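Local coordinates for protein proteasome accessory factor B/C (PafBC) (Paenarthrobacter aurescens, PDB 6SJ9) that probably acts as a transcriptional regulator of the bacterial DNA damage response, carrying winged helix-turn-helix and WYL domains, at residues A2-R7 against K50-Q55; A149-V154 against D384-I389; R506-S511 against V517-V522. All coordinates share one frame; numbering follows the deposited sequence.

Contact 1: A2-R7 against K50-Q55; sequences ASRTER and KVDLKQ
Asp-52 OD2 takes two N-H groups from Arg-4: NH2 at 3.1 Å is the sounder bond, with an N-H...O angle of 156°, and NE at 3.4 Å is weak. Both donors of this salt bridge converge on a single oxygen, which faces the NE/NH2 edge of the guanidinium. OD2 lies almost exactly in the guanidinium plane, yet the arginine meets it from well above the carboxylate plane, and the two flat groups are turned 69° against each other. The reach comes from Arg-4, whose chain runs extended from CG to NE with CG anti to the backbone N (chi1 178°); it spans segments 2-7 and 50-55, whose nearest CA atoms, those of Arg-4 and Asp-52, are 10.3 Å apart. Replacing Arg-4 with an alanine would probably leave the Asp-52 carboxylate without its cationic mate and remove the direct link between the two segments. One turn on, Arg-7 pairs with Asp-49, so a second arginine-aspartate bridge runs alongside. The contact lies at the surface, joining the start of helix 2-17 to the last turns of helix 39-55, while Thr-5 hydrogen-bonds to Glu-459 of helix 457-469.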
ATOM      1  N   ALA A   2      23.928 -13.942   2.061  1.00124.74           N
ATOM      2  CA  ALA A   2      22.536 -14.383   2.130  1.00118.19           C
ATOM      3  C   ALA A   2      22.364 -15.484   3.174  1.00112.52           C
ATOM      4  O   ALA A   2      21.329 -15.557   3.851  1.00109.56           O
ATOM      5  CB  ALA A   2      22.070 -14.858   0.753  1.00113.95           C
ATOM      6  N   SER A   3      23.361 -16.368   3.285  1.00107.83           N
ATOM      7  CA  SER A   3      23.373 -17.389   4.325  1.00103.40           C
ATOM      8  C   SER A   3      23.455 -16.789   5.731  1.00 98.59           C
ATOM      9  O   SER A   3      22.987 -17.413   6.684  1.00 99.04           O
ATOM     10  CB  SER A   3      24.531 -18.365   4.092  1.00106.37           C
ATOM     11  OG  SER A   3      24.504 -19.423   5.038  1.00107.11           O
ATOM     12  N   ARG A   4      24.050 -15.600   5.897  1.00 94.92           N
ATOM     13  CA  ARG A   4      23.999 -14.965   7.213  1.00 87.64           C
ATOM     14  C   ARG A   4      22.622 -14.393   7.508  1.00 83.63           C
ATOM     15  O   ARG A   4      22.125 -14.537   8.627  1.00 83.28           O
ATOM     16  CB  ARG A   4      25.061 -13.876   7.358  1.00 81.74           C
ATOM     17  CG  ARG A   4      24.991 -13.167   8.707  1.00 79.33           C
ATOM     18  CD  ARG A   4      25.910 -11.981   8.757  1.00 80.38           C
ATOM     19  NE  ARG A   4      25.653 -11.065   9.867  1.00 80.74           N
ATOM     20  CZ  ARG A   4      24.832 -10.019   9.792  1.00 80.40           C
ATOM     21  NH1 ARG A   4      24.188  -9.765   8.661  1.00 81.87           N
ATOM     22  NH2 ARG A   4      24.663  -9.209  10.833  1.00 77.84           N
ATOM     23  N   THR A   5      21.987 -13.732   6.538  1.00 80.78           N
ATOM     24  CA  THR A   5      20.642 -13.226   6.803  1.00 79.71           C
ATOM     25  C   THR A   5      19.709 -14.370   7.151  1.00 75.72           C
ATOM     26  O   THR A   5      18.995 -14.323   8.158  1.00 74.90           O
ATOM     27  CB  THR A   5      20.105 -12.420   5.622  1.00 81.79           C
ATOM     28  OG1 THR A   5      20.941 -11.274   5.433  1.00 83.98           O
ATOM     29  CG2 THR A   5      18.696 -11.936   5.925  1.00 78.21           C
ATOM     30  N   GLU A   6      19.740 -15.432   6.355  1.00 74.63           N
ATOM     31  CA  GLU A   6      18.884 -16.569   6.648  1.00 75.51           C
ATOM     32  C   GLU A   6      19.259 -17.225   7.967  1.00 68.04           C
ATOM     33  O   GLU A   6      18.377 -17.667   8.714  1.00 67.08           O
ATOM     34  CB  GLU A   6      18.930 -17.574   5.501  1.00 86.47           C
ATOM     35  CG  GLU A   6      17.929 -17.275   4.380  1.00 95.07           C
ATOM     36  CD  GLU A   6      16.473 -17.551   4.807  1.00100.92           C
ATOM     37  OE1 GLU A   6      15.775 -16.597   5.231  1.00101.12           O
ATOM     38  OE2 GLU A   6      16.033 -18.728   4.728  1.00104.51           O
ATOM     39  N   ARG A   7      20.555 -17.286   8.281  1.00 63.33           N
ATOM     40  CA  ARG A   7      20.984 -17.911   9.526  1.00 61.16           C
ATOM     41  C   ARG A   7      20.481 -17.118  10.728  1.00 55.95           C
ATOM     42  O   ARG A   7      20.024 -17.700  11.719  1.00 54.01           O
ATOM     43  CB  ARG A   7      22.512 -18.058   9.543  1.00 65.71           C
ATOM     44  CG  ARG A   7      23.080 -18.799  10.744  1.00 66.06           C
ATOM     45  CD  ARG A   7      24.614 -18.926  10.672  1.00 65.45           C
ATOM     46  NE  ARG A   7      25.257 -17.640  10.888  1.00 67.54           N
ATOM     47  CZ  ARG A   7      26.022 -17.015   9.995  1.00 71.89           C
ATOM     48  NH1 ARG A   7      26.281 -17.586   8.827  1.00 78.04           N
ATOM     49  NH2 ARG A   7      26.555 -15.832  10.276  1.00 68.58           N
ATOM     50  N   LYS A  50      24.837 -13.895  18.062  1.00 63.38           N
ATOM     51  CA  LYS A  50      24.242 -13.372  19.290  1.00 63.97           C
ATOM     52  C   LYS A  50      24.459 -11.876  19.388  1.00 60.08           C
ATOM     53  O   LYS A  50      23.522 -11.102  19.626  1.00 59.77           O
ATOM     54  CB  LYS A  50      24.819 -14.092  20.523  1.00 64.81           C
ATOM     55  CG  LYS A  50      24.361 -15.535  20.599  1.00 69.98           C
ATOM     56  CD  LYS A  50      24.847 -16.290  21.863  1.00 77.68           C
ATOM     57  CE  LYS A  50      26.321 -16.062  22.147  1.00 81.84           C
ATOM     58  NZ  LYS A  50      26.602 -15.931  23.604  1.00 83.42           N
ATOM     59  N   VAL A  51      25.687 -11.436  19.157  1.00 63.14           N
ATOM     60  CA  VAL A  51      25.943 -10.002  19.169  1.00 58.82           C
ATOM     61  C   VAL A  51      25.107  -9.316  18.113  1.00 58.07           C
ATOM     62  O   VAL A  51      24.502  -8.259  18.363  1.00 62.69           O
ATOM     63  CB  VAL A  51      27.441  -9.740  18.953  1.00 62.79           C
ATOM     64  CG1 VAL A  51      27.677  -8.281  18.581  1.00 63.19           C
ATOM     65  CG2 VAL A  51      28.227 -10.137  20.222  1.00 64.26           C
ATOM     66  N   ASP A  52      25.032  -9.909  16.917  1.00 58.43           N
ATOM     67  CA  ASP A  52      24.302  -9.249  15.828  1.00 59.56           C
ATOM     68  C   ASP A  52      22.800  -9.181  16.129  1.00 55.09           C
ATOM     69  O   ASP A  52      22.171  -8.140  15.916  1.00 50.21           O
ATOM     70  CB  ASP A  52      24.586  -9.967  14.503  1.00 67.73           C
ATOM     71  CG  ASP A  52      26.047  -9.757  13.997  1.00 74.69           C
ATOM     72  OD1 ASP A  52      26.786  -8.921  14.545  1.00 75.25           O
ATOM     73  OD2 ASP A  52      26.470 -10.488  13.068  1.00 78.20           O
ATOM     74  N   LEU A  53      22.201 -10.275  16.643  1.00 55.08           N
ATOM     75  CA  LEU A  53      20.780 -10.229  16.995  1.00 52.52           C
ATOM     76  C   LEU A  53      20.484  -9.150  18.040  1.00 53.54           C
ATOM     77  O   LEU A  53      19.455  -8.470  17.958  1.00 51.70           O
ATOM     78  CB  LEU A  53      20.321 -11.599  17.511  1.00 52.43           C
ATOM     79  CG  LEU A  53      19.996 -12.603  16.420  1.00 51.82           C
ATOM     80  CD1 LEU A  53      19.397 -13.850  17.009  1.00 53.26           C
ATOM     81  CD2 LEU A  53      19.038 -11.951  15.413  1.00 46.08           C
ATOM     82  N   LYS A  54      21.375  -8.964  19.024  1.00 58.59           N
ATOM     83  CA  LYS A  54      21.142  -7.931  20.037  1.00 64.37           C
ATOM     84  C   LYS A  54      21.031  -6.547  19.405  1.00 67.55           C
ATOM     85  O   LYS A  54      20.180  -5.739  19.806  1.00 68.69           O
ATOM     86  CB  LYS A  54      22.227  -7.995  21.118  1.00 71.19           C
ATOM     87  CG  LYS A  54      21.933  -7.083  22.319  1.00 76.55           C
ATOM     88  CD  LYS A  54      23.006  -7.138  23.413  1.00 83.78           C
ATOM     89  CE  LYS A  54      22.726  -8.328  24.336  1.00 89.67           C
ATOM     90  NZ  LYS A  54      23.032  -8.017  25.771  1.00 96.15           N
ATOM     91  N   GLN A  55      21.832  -6.279  18.364  1.00 70.39           N
ATOM     92  CA  GLN A  55      21.777  -4.990  17.674  1.00 71.64           C
ATOM     93  C   GLN A  55      20.479  -4.814  16.887  1.00 68.78           C
ATOM     94  O   GLN A  55      20.066  -3.674  16.620  1.00 68.04           O
ATOM     95  CB  GLN A  55      22.973  -4.851  16.722  1.00 80.23           C
ATOM     96  CG  GLN A  55      24.247  -4.257  17.316  1.00 92.58           C
ATOM     97  CD  GLN A  55      24.269  -2.721  17.277  1.00 99.21           C
ATOM     98  OE1 GLN A  55      23.516  -2.080  16.527  1.00 99.69           O
ATOM     99  NE2 GLN A  55      25.140  -2.128  18.089  1.00103.53           N
TER

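Contact 2: A149-V154 against D384-I389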
ATOM      1  N   ALA A 149      -4.502  17.715  -5.861  1.00 49.99           N
ATOM      2  CA  ALA A 149      -4.177  18.796  -4.929  1.00 52.05           C
ATOM      3  C   ALA A 149      -2.704  18.779  -4.585  1.00 55.54           C
ATOM      4  O   ALA A 149      -2.045  19.836  -4.473  1.00 54.07           O
ATOM      5  CB  ALA A 149      -5.018  18.666  -3.657  1.00 46.66           C
ATOM      6  N   PHE A 150      -2.160  17.579  -4.447  1.00 54.78           N
ATOM      7  CA  PHE A 150      -0.732  17.458  -4.255  1.00 51.10           C
ATOM      8  C   PHE A 150       0.018  18.005  -5.448  1.00 48.69           C
ATOM      9  O   PHE A 150       1.011  18.730  -5.282  1.00 50.35           O
ATOM     10  CB  PHE A 150      -0.347  16.006  -4.025  1.00 51.02           C
ATOM     11  CG  PHE A 150       0.714  15.842  -3.013  1.00 47.86           C
ATOM     12  CD1 PHE A 150       2.025  15.883  -3.380  1.00 47.35           C
ATOM     13  CD2 PHE A 150       0.378  15.641  -1.682  1.00 51.23           C
ATOM     14  CE1 PHE A 150       3.016  15.755  -2.430  1.00 46.17           C
ATOM     15  CE2 PHE A 150       1.347  15.493  -0.711  1.00 51.44           C
ATOM     16  CZ  PHE A 150       2.678  15.559  -1.097  1.00 48.36           C
ATOM     17  N   ASP A 151      -0.354  17.545  -6.666  1.00 43.67           N
ATOM     18  CA  ASP A 151       0.313  18.046  -7.859  1.00 44.49           C
ATOM     19  C   ASP A 151       0.215  19.569  -7.954  1.00 40.50           C
ATOM     20  O   ASP A 151       1.164  20.216  -8.399  1.00 42.42           O
ATOM     21  CB  ASP A 151      -0.245  17.427  -9.138  1.00 43.62           C
ATOM     22  CG  ASP A 151       0.072  15.895  -9.279  1.00 54.69           C
ATOM     23  OD1 ASP A 151       0.913  15.332  -8.531  1.00 56.00           O
ATOM     24  OD2 ASP A 151      -0.515  15.260 -10.195  1.00 59.04           O
ATOM     25  N   ASP A 152      -0.914  20.150  -7.534  1.00 38.47           N
ATOM     26  CA  ASP A 152      -1.114  21.589  -7.732  1.00 43.26           C
ATOM     27  C   ASP A 152      -0.260  22.411  -6.777  1.00 40.70           C
ATOM     28  O   ASP A 152       0.388  23.381  -7.197  1.00 40.65           O
ATOM     29  CB  ASP A 152      -2.589  21.949  -7.573  1.00 43.32           C
ATOM     30  CG  ASP A 152      -3.404  21.449  -8.718  1.00 47.34           C
ATOM     31  OD1 ASP A 152      -2.887  21.382  -9.876  1.00 50.78           O
ATOM     32  OD2 ASP A 152      -4.586  21.196  -8.477  1.00 49.99           O
ATOM     33  N   VAL A 153      -0.176  21.981  -5.513  1.00 39.67           N
ATOM     34  CA  VAL A 153       0.694  22.671  -4.559  1.00 37.36           C
ATOM     35  C   VAL A 153       2.147  22.553  -4.991  1.00 39.62           C
ATOM     36  O   VAL A 153       2.888  23.533  -4.976  1.00 40.43           O
ATOM     37  CB  VAL A 153       0.479  22.124  -3.134  1.00 33.61           C
ATOM     38  CG1 VAL A 153       1.571  22.685  -2.179  1.00 37.95           C
ATOM     39  CG2 VAL A 153      -0.871  22.613  -2.631  1.00 34.35           C
ATOM     40  N   VAL A 154       2.571  21.345  -5.379  1.00 38.87           N
ATOM     41  CA  VAL A 154       3.942  21.129  -5.847  1.00 33.76           C
ATOM     42  C   VAL A 154       4.218  21.999  -7.087  1.00 33.27           C
ATOM     43  O   VAL A 154       5.318  22.533  -7.251  1.00 36.02           O
ATOM     44  CB  VAL A 154       4.173  19.623  -6.177  1.00 37.22           C
ATOM     45  CG1 VAL A 154       5.416  19.412  -6.965  1.00 34.18           C
ATOM     46  CG2 VAL A 154       4.296  18.782  -4.874  1.00 37.40           C
ATOM     47  N   ASP A 384       7.245   8.826  -8.202  1.00 34.12           N
ATOM     48  CA  ASP A 384       7.793   7.780  -7.335  1.00 35.96           C
ATOM     49  C   ASP A 384       7.532   8.102  -5.886  1.00 32.75           C
ATOM     50  O   ASP A 384       7.179   7.225  -5.117  1.00 29.61           O
ATOM     51  CB  ASP A 384       9.311   7.610  -7.502  1.00 35.24           C
ATOM     52  CG  ASP A 384       9.701   7.038  -8.854  1.00 42.43           C
ATOM     53  OD1 ASP A 384       8.878   6.399  -9.531  1.00 44.44           O
ATOM     54  OD2 ASP A 384      10.869   7.225  -9.223  1.00 46.84           O
ATOM     55  N   LEU A 385       7.705   9.372  -5.498  1.00 34.22           N
ATOM     56  CA  LEU A 385       7.532   9.731  -4.100  1.00 34.53           C
ATOM     57  C   LEU A 385       6.069   9.704  -3.710  1.00 36.42           C
ATOM     58  O   LEU A 385       5.746   9.327  -2.583  1.00 38.07           O
ATOM     59  CB  LEU A 385       8.154  11.107  -3.794  1.00 32.06           C
ATOM     60  CG  LEU A 385       9.674  11.130  -3.857  1.00 35.82           C
ATOM     61  CD1 LEU A 385      10.254  12.521  -3.830  1.00 35.37           C
ATOM     62  CD2 LEU A 385      10.207  10.371  -2.661  1.00 33.20           C
ATOM     63  N   LYS A 386       5.164  10.117  -4.617  1.00 36.74           N
ATOM     64  CA  LYS A 386       3.733  10.049  -4.305  1.00 37.75           C
ATOM     65  C   LYS A 386       3.294   8.601  -4.083  1.00 36.52           C
ATOM     66  O   LYS A 386       2.480   8.326  -3.206  1.00 39.34           O
ATOM     67  CB  LYS A 386       2.902  10.694  -5.433  1.00 39.89           C
ATOM     68  CG  LYS A 386       2.953  12.280  -5.444  1.00 42.39           C
ATOM     69  CD  LYS A 386       2.480  12.851  -6.825  1.00 41.20           C
ATOM     70  CE  LYS A 386       1.101  12.294  -7.323  1.00 45.09           C
ATOM     71  NZ  LYS A 386       0.843  12.757  -8.754  1.00 49.95           N
ATOM     72  N   ILE A 387       3.796   7.665  -4.891  1.00 38.92           N
ATOM     73  CA  ILE A 387       3.471   6.255  -4.664  1.00 34.40           C
ATOM     74  C   ILE A 387       3.979   5.822  -3.303  1.00 36.78           C
ATOM     75  O   ILE A 387       3.275   5.151  -2.540  1.00 38.98           O
ATOM     76  CB  ILE A 387       4.089   5.374  -5.766  1.00 35.73           C
ATOM     77  CG1 ILE A 387       3.388   5.635  -7.097  1.00 35.35           C
ATOM     78  CG2 ILE A 387       3.939   3.860  -5.351  1.00 38.12           C
ATOM     79  CD1 ILE A 387       4.226   5.249  -8.277  1.00 35.92           C
ATOM     80  N   LEU A 388       5.205   6.234  -2.961  1.00 36.40           N
ATOM     81  CA  LEU A 388       5.845   5.733  -1.760  1.00 39.95           C
ATOM     82  C   LEU A 388       5.244   6.344  -0.484  1.00 44.64           C
ATOM     83  O   LEU A 388       4.939   5.620   0.477  1.00 43.48           O
ATOM     84  CB  LEU A 388       7.362   6.025  -1.805  1.00 34.38           C
ATOM     85  CG  LEU A 388       8.161   5.647  -0.544  1.00 35.48           C
ATOM     86  CD1 LEU A 388       8.120   4.123  -0.435  1.00 39.83           C
ATOM     87  CD2 LEU A 388       9.636   6.097  -0.608  1.00 36.51           C
ATOM     88  N   ILE A 389       5.096   7.668  -0.427  1.00 42.78           N
ATOM     89  CA  ILE A 389       4.796   8.319   0.852  1.00 40.05           C
ATOM     90  C   ILE A 389       3.520   9.134   0.837  1.00 38.40           C
ATOM     91  O   ILE A 389       3.208   9.759   1.850  1.00 45.99           O
ATOM     92  CB  ILE A 389       5.951   9.232   1.319  1.00 42.20           C
ATOM     93  CG1 ILE A 389       6.139  10.376   0.322  1.00 45.51           C
ATOM     94  CG2 ILE A 389       7.228   8.526   1.558  1.00 39.66           C
ATOM     95  CD1 ILE A 389       7.148  11.390   0.820  1.00 48.21           C
TER
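Lys-386 NZ donates to Asp-151 OD1 at 2.6 Å, a short salt bridge that enters through the syn lone pair of that oxygen, on the side of OD2. The second oxygen is close as well, with NZ 3.2 Å from Asp-151 OD2, so the ammonium lies near the mouth of the carboxylate. The two side chains cross at about a right angle. Before its end reaches Asp-151, the lysine passes the ring of Phe-150, where its CG comes within 4.3 Å of Phe-150 CD1 at an oblique angle. A bend at chi3 (51°) then turns the chain out of its extended course beside the ring and brings the ammonium to the carboxylate. One lysine thus gives its aliphatic part to an aromatic ring and its charge to the next residue of the same helix.

The pairing connects two domains: helix 147-159 belongs to the first WYL domain, whereas helix 378-389 is part of the PafC helix-turn-helix domain, and 229 residues of chain separate the two segments. It is a sparse helix-to-helix contact, with 8.7 Å between the nearest CA atoms, those of Phe-150 and Lys-386.

Further out, the Phe-150 ring is set by edge-to-face contacts with Trp-192 and Trp-406 and by Leu-185 of strand 175-188. Trp-406 also touches Val-154 and Leu-385, so this one indole, on strand 404-407, meets both helices. On the helix-turn-helix side, Asp-384 holds Arg-351 in a salt bridge and Gln-348 in a hydrogen bond, and Leu-385 and Leu-388 pack on Leu-355 and Leu-359; these contacts seat helix 378-389, and with it the root of Lys-386, against helix 346-360.

Contact 3: R506-S511 against V517-V522; sequences RLRYFS and VTERDV
Strands 503-510 and 517-530 form an antiparallel beta hairpin in the five-stranded sheet of the second WYL domain, which is consistent with the Sm-like fold of these domains. Leu-507 with Arg-520 and Tyr-509 with Thr-518 are its hydrogen-bonded pairs; Leu-507 N to Arg-520 O, at 2.7 Å and 170°, is the straightest of the four backbone bonds.

On the face bearing Arg-506, Arg-508, Glu-519 and Asp-521, two arginines of one strand face two acids of the other. Glu-519 splits its carboxylate between two arginines. Its OE2 accepts from Arg-508 NE at 3.0 Å and 165°, in the guanidinium plane but above that of the carboxylate, while OE1 takes a weak bond from Arg-506 NH2 at 2.8 Å. A bend at chi2 (65°) folds Arg-506 across the neighbouring strand, with Glu-519 CG over one face of its guanidinium. Arg-506 NH1 also makes a weak, 3.4 Å bond to Asp-521 OD1. At the turn end, Val-517 CG1 packs 3.7 Å from Phe-510 CD1.

The other face is more buried. Arg-520 runs beside Leu-507 and donates from NH1 to Thr-518 OG1 at 2.8 Å; NH1 also has a salt bridge to Glu-583. A water links Thr-518 OG1 with Tyr-509 O, and the Tyr-509 hydroxyl bonds to the backbone of Arg-550.

The hairpin therefore has two chemistries: Glu-519, shared by two arginines, and Asp-521 probably offset the arginine charge on the partly exposed face, whereas the charge of the buried Arg-520 is probably balanced by Glu-583, with Thr-518 OG1 taking one of its N-H groups.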
ATOM      1  N   ARG A 506       2.424 -24.903 -23.584  1.00 35.84           N
ATOM      2  CA  ARG A 506       1.028 -24.698 -23.918  1.00 32.50           C
ATOM      3  C   ARG A 506       0.223 -24.782 -22.627  1.00 34.94           C
ATOM      4  O   ARG A 506       0.184 -25.836 -22.002  1.00 39.37           O
ATOM      5  CB  ARG A 506       0.523 -25.783 -24.860  1.00 33.44           C
ATOM      6  CG  ARG A 506      -0.907 -25.553 -25.388  1.00 58.99           C
ATOM      7  CD  ARG A 506      -0.974 -24.326 -26.255  1.00 61.17           C
ATOM      8  NE  ARG A 506      -2.214 -24.249 -27.042  1.00 63.49           N
ATOM      9  CZ  ARG A 506      -2.560 -23.186 -27.751  1.00 56.70           C
ATOM     10  NH1 ARG A 506      -1.748 -22.133 -27.773  1.00 48.55           N
ATOM     11  NH2 ARG A 506      -3.708 -23.184 -28.432  1.00 62.08           N
ATOM     12  N   LEU A 507      -0.445 -23.691 -22.271  1.00 35.45           N
ATOM     13  CA  LEU A 507      -1.188 -23.563 -21.027  1.00 36.60           C
ATOM     14  C   LEU A 507      -2.680 -23.502 -21.332  1.00 37.80           C
ATOM     15  O   LEU A 507      -3.124 -22.746 -22.218  1.00 38.89           O
ATOM     16  CB  LEU A 507      -0.754 -22.304 -20.270  1.00 36.60           C
ATOM     17  CG  LEU A 507      -1.730 -21.839 -19.203  1.00 35.27           C
ATOM     18  CD1 LEU A 507      -1.783 -22.851 -18.013  1.00 35.15           C
ATOM     19  CD2 LEU A 507      -1.285 -20.408 -18.782  1.00 34.85           C
ATOM     20  N   ARG A 508      -3.440 -24.307 -20.622  1.00 34.50           N
ATOM     21  CA  ARG A 508      -4.897 -24.217 -20.566  1.00 40.27           C
ATOM     22  C   ARG A 508      -5.263 -23.708 -19.180  1.00 38.63           C
ATOM     23  O   ARG A 508      -4.955 -24.355 -18.183  1.00 35.25           O
ATOM     24  CB  ARG A 508      -5.548 -25.557 -20.856  1.00 40.96           C
ATOM     25  CG  ARG A 508      -5.499 -25.865 -22.379  1.00 44.46           C
ATOM     26  CD  ARG A 508      -6.085 -27.224 -22.564  1.00 51.81           C
ATOM     27  NE  ARG A 508      -5.891 -27.714 -23.895  1.00 63.59           N
ATOM     28  CZ  ARG A 508      -6.005 -29.003 -24.187  1.00 72.05           C
ATOM     29  NH1 ARG A 508      -6.293 -29.862 -23.205  1.00 72.72           N
ATOM     30  NH2 ARG A 508      -5.838 -29.425 -25.439  1.00 73.57           N
ATOM     31  N   TYR A 509      -5.816 -22.509 -19.108  1.00 40.46           N
ATOM     32  CA  TYR A 509      -5.981 -21.809 -17.843  1.00 43.00           C
ATOM     33  C   TYR A 509      -7.476 -21.676 -17.597  1.00 45.90           C
ATOM     34  O   TYR A 509      -8.172 -21.143 -18.447  1.00 44.96           O
ATOM     35  CB  TYR A 509      -5.311 -20.443 -17.925  1.00 41.08           C
ATOM     36  CG  TYR A 509      -5.153 -19.725 -16.609  1.00 38.85           C
ATOM     37  CD1 TYR A 509      -4.374 -20.267 -15.601  1.00 36.03           C
ATOM     38  CD2 TYR A 509      -5.729 -18.469 -16.398  1.00 40.50           C
ATOM     39  CE1 TYR A 509      -4.178 -19.619 -14.374  1.00 34.18           C
ATOM     40  CE2 TYR A 509      -5.562 -17.812 -15.141  1.00 43.09           C
ATOM     41  CZ  TYR A 509      -4.779 -18.401 -14.144  1.00 38.61           C
ATOM     42  OH  TYR A 509      -4.536 -17.767 -12.926  1.00 43.71           O
ATOM     43  N   PHE A 510      -7.960 -22.167 -16.443  1.00 47.78           N
ATOM     44  CA  PHE A 510      -9.369 -22.020 -16.072  1.00 49.22           C
ATOM     45  C   PHE A 510      -9.760 -20.549 -15.922  1.00 45.27           C
ATOM     46  O   PHE A 510      -9.008 -19.735 -15.406  1.00 43.61           O
ATOM     47  CB  PHE A 510      -9.676 -22.719 -14.742  1.00 44.32           C
ATOM     48  CG  PHE A 510      -9.796 -24.203 -14.843  1.00 45.39           C
ATOM     49  CD1 PHE A 510     -10.778 -24.779 -15.589  1.00 47.79           C
ATOM     50  CD2 PHE A 510      -8.924 -25.018 -14.118  1.00 47.92           C
ATOM     51  CE1 PHE A 510     -10.876 -26.130 -15.682  1.00 51.43           C
ATOM     52  CE2 PHE A 510      -9.025 -26.354 -14.173  1.00 50.89           C
ATOM     53  CZ  PHE A 510     -10.005 -26.922 -14.967  1.00 54.71           C
ATOM     54  N   SER A 511     -10.955 -20.219 -16.366  1.00 47.18           N
ATOM     55  CA  SER A 511     -11.545 -18.938 -16.028  1.00 53.40           C
ATOM     56  C   SER A 511     -11.890 -18.897 -14.533  1.00 56.50           C
ATOM     57  O   SER A 511     -11.814 -19.900 -13.817  1.00 53.63           O
ATOM     58  CB  SER A 511     -12.802 -18.720 -16.844  1.00 51.59           C
ATOM     59  OG  SER A 511     -13.707 -19.722 -16.402  1.00 55.63           O
ATOM     60  N   VAL A 517     -11.859 -22.551 -20.286  1.00 49.16           N
ATOM     61  CA  VAL A 517     -10.412 -22.398 -20.255  1.00 50.73           C
ATOM     62  C   VAL A 517     -10.029 -21.496 -21.407  1.00 51.87           C
ATOM     63  O   VAL A 517     -10.728 -21.437 -22.425  1.00 55.18           O
ATOM     64  CB  VAL A 517      -9.643 -23.735 -20.384  1.00 51.43           C
ATOM     65  CG1 VAL A 517      -9.936 -24.683 -19.194  1.00 52.65           C
ATOM     66  CG2 VAL A 517     -10.025 -24.402 -21.723  1.00 49.53           C
ATOM     67  N   THR A 518      -8.975 -20.734 -21.194  1.00 48.51           N
ATOM     68  CA  THR A 518      -8.260 -20.071 -22.269  1.00 54.79           C
ATOM     69  C   THR A 518      -7.042 -20.948 -22.566  1.00 56.59           C
ATOM     70  O   THR A 518      -6.489 -21.611 -21.668  1.00 48.93           O
ATOM     71  CB  THR A 518      -7.825 -18.637 -21.896  1.00 52.39           C
ATOM     72  OG1 THR A 518      -7.089 -18.664 -20.670  1.00 52.23           O
ATOM     73  CG2 THR A 518      -9.037 -17.708 -21.715  1.00 50.07           C
ATOM     74  N   GLU A 519      -6.622 -20.933 -23.827  1.00 57.17           N
ATOM     75  CA  GLU A 519      -5.502 -21.726 -24.298  1.00 53.86           C
ATOM     76  C   GLU A 519      -4.456 -20.783 -24.869  1.00 47.46           C
ATOM     77  O   GLU A 519      -4.782 -19.926 -25.694  1.00 44.24           O
ATOM     78  CB  GLU A 519      -5.973 -22.742 -25.357  1.00 56.05           C
ATOM     79  CG  GLU A 519      -5.033 -23.938 -25.548  1.00 59.67           C
ATOM     80  CD  GLU A 519      -5.449 -24.956 -26.675  1.00 65.79           C
ATOM     81  OE1 GLU A 519      -6.006 -24.557 -27.756  1.00 66.97           O
ATOM     82  OE2 GLU A 519      -5.249 -26.177 -26.426  1.00 63.19           O
ATOM     83  N   ARG A 520      -3.203 -20.952 -24.450  1.00 41.49           N
ATOM     84  CA  ARG A 520      -2.189 -20.001 -24.845  1.00 39.74           C
ATOM     85  C   ARG A 520      -0.805 -20.596 -24.656  1.00 36.93           C
ATOM     86  O   ARG A 520      -0.593 -21.413 -23.759  1.00 35.68           O
ATOM     87  CB  ARG A 520      -2.284 -18.729 -24.018  1.00 40.27           C
ATOM     88  CG  ARG A 520      -2.302 -19.084 -22.525  1.00 44.76           C
ATOM     89  CD  ARG A 520      -2.443 -17.809 -21.776  1.00 45.49           C
ATOM     90  NE  ARG A 520      -3.753 -17.605 -21.291  1.00 41.94           N
ATOM     91  CZ  ARG A 520      -4.191 -16.455 -20.787  1.00 41.34           C
ATOM     92  NH1 ARG A 520      -5.398 -16.433 -20.287  1.00 43.45           N
ATOM     93  NH2 ARG A 520      -3.457 -15.348 -20.786  1.00 41.07           N
ATOM     94  N   ASP A 521       0.125 -20.147 -25.505  1.00 35.03           N
ATOM     95  CA  ASP A 521       1.548 -20.454 -25.395  1.00 33.80           C
ATOM     96  C   ASP A 521       2.192 -19.448 -24.460  1.00 35.03           C
ATOM     97  O   ASP A 521       1.956 -18.247 -24.601  1.00 35.00           O
ATOM     98  CB  ASP A 521       2.225 -20.378 -26.780  1.00 36.00           C
ATOM     99  CG  ASP A 521       1.771 -21.537 -27.706  1.00 36.30           C
ATOM    100  OD1 ASP A 521       1.562 -22.688 -27.237  1.00 37.44           O
ATOM    101  OD2 ASP A 521       1.597 -21.267 -28.878  1.00 40.84           O
ATOM    102  N   VAL A 522       2.969 -19.928 -23.486  1.00 34.64           N
ATOM    103  CA  VAL A 522       3.661 -19.054 -22.540  1.00 36.20           C
ATOM    104  C   VAL A 522       5.127 -19.456 -22.389  1.00 37.49           C
ATOM    105  O   VAL A 522       5.486 -20.635 -22.476  1.00 37.25           O
ATOM    106  CB  VAL A 522       2.981 -19.036 -21.151  1.00 34.53           C
ATOM    107  CG1 VAL A 522       1.568 -18.786 -21.325  1.00 31.61           C
ATOM    108  CG2 VAL A 522       3.136 -20.380 -20.427  1.00 34.24           C
TER
HETATM  109  O   HOH W   1      -8.830 -18.165 -18.366  1.00 52.87           O

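Contact 1 is a surface contact, contact 2 is partly buried and nearest the middle of the chain, and contact 3 mixes buried and exposed residues well out from that middle. None shares a helix or strand with another, and their nearest atoms stay about 20 Å or more apart. Contacts 1 and 2 each tie two helices through one acid-base pair; within its segments contact 1 is that pair alone, whereas contact 2 adds an aromatic ring and joins domains distant in sequence. Contact 3 is local, between strands a few residues apart, and rests on backbone bonds, with salt bridges spread as a network over one face. Contact 2 involves the first WYL domain on one side only, whereas contact 3 lies wholly in the second.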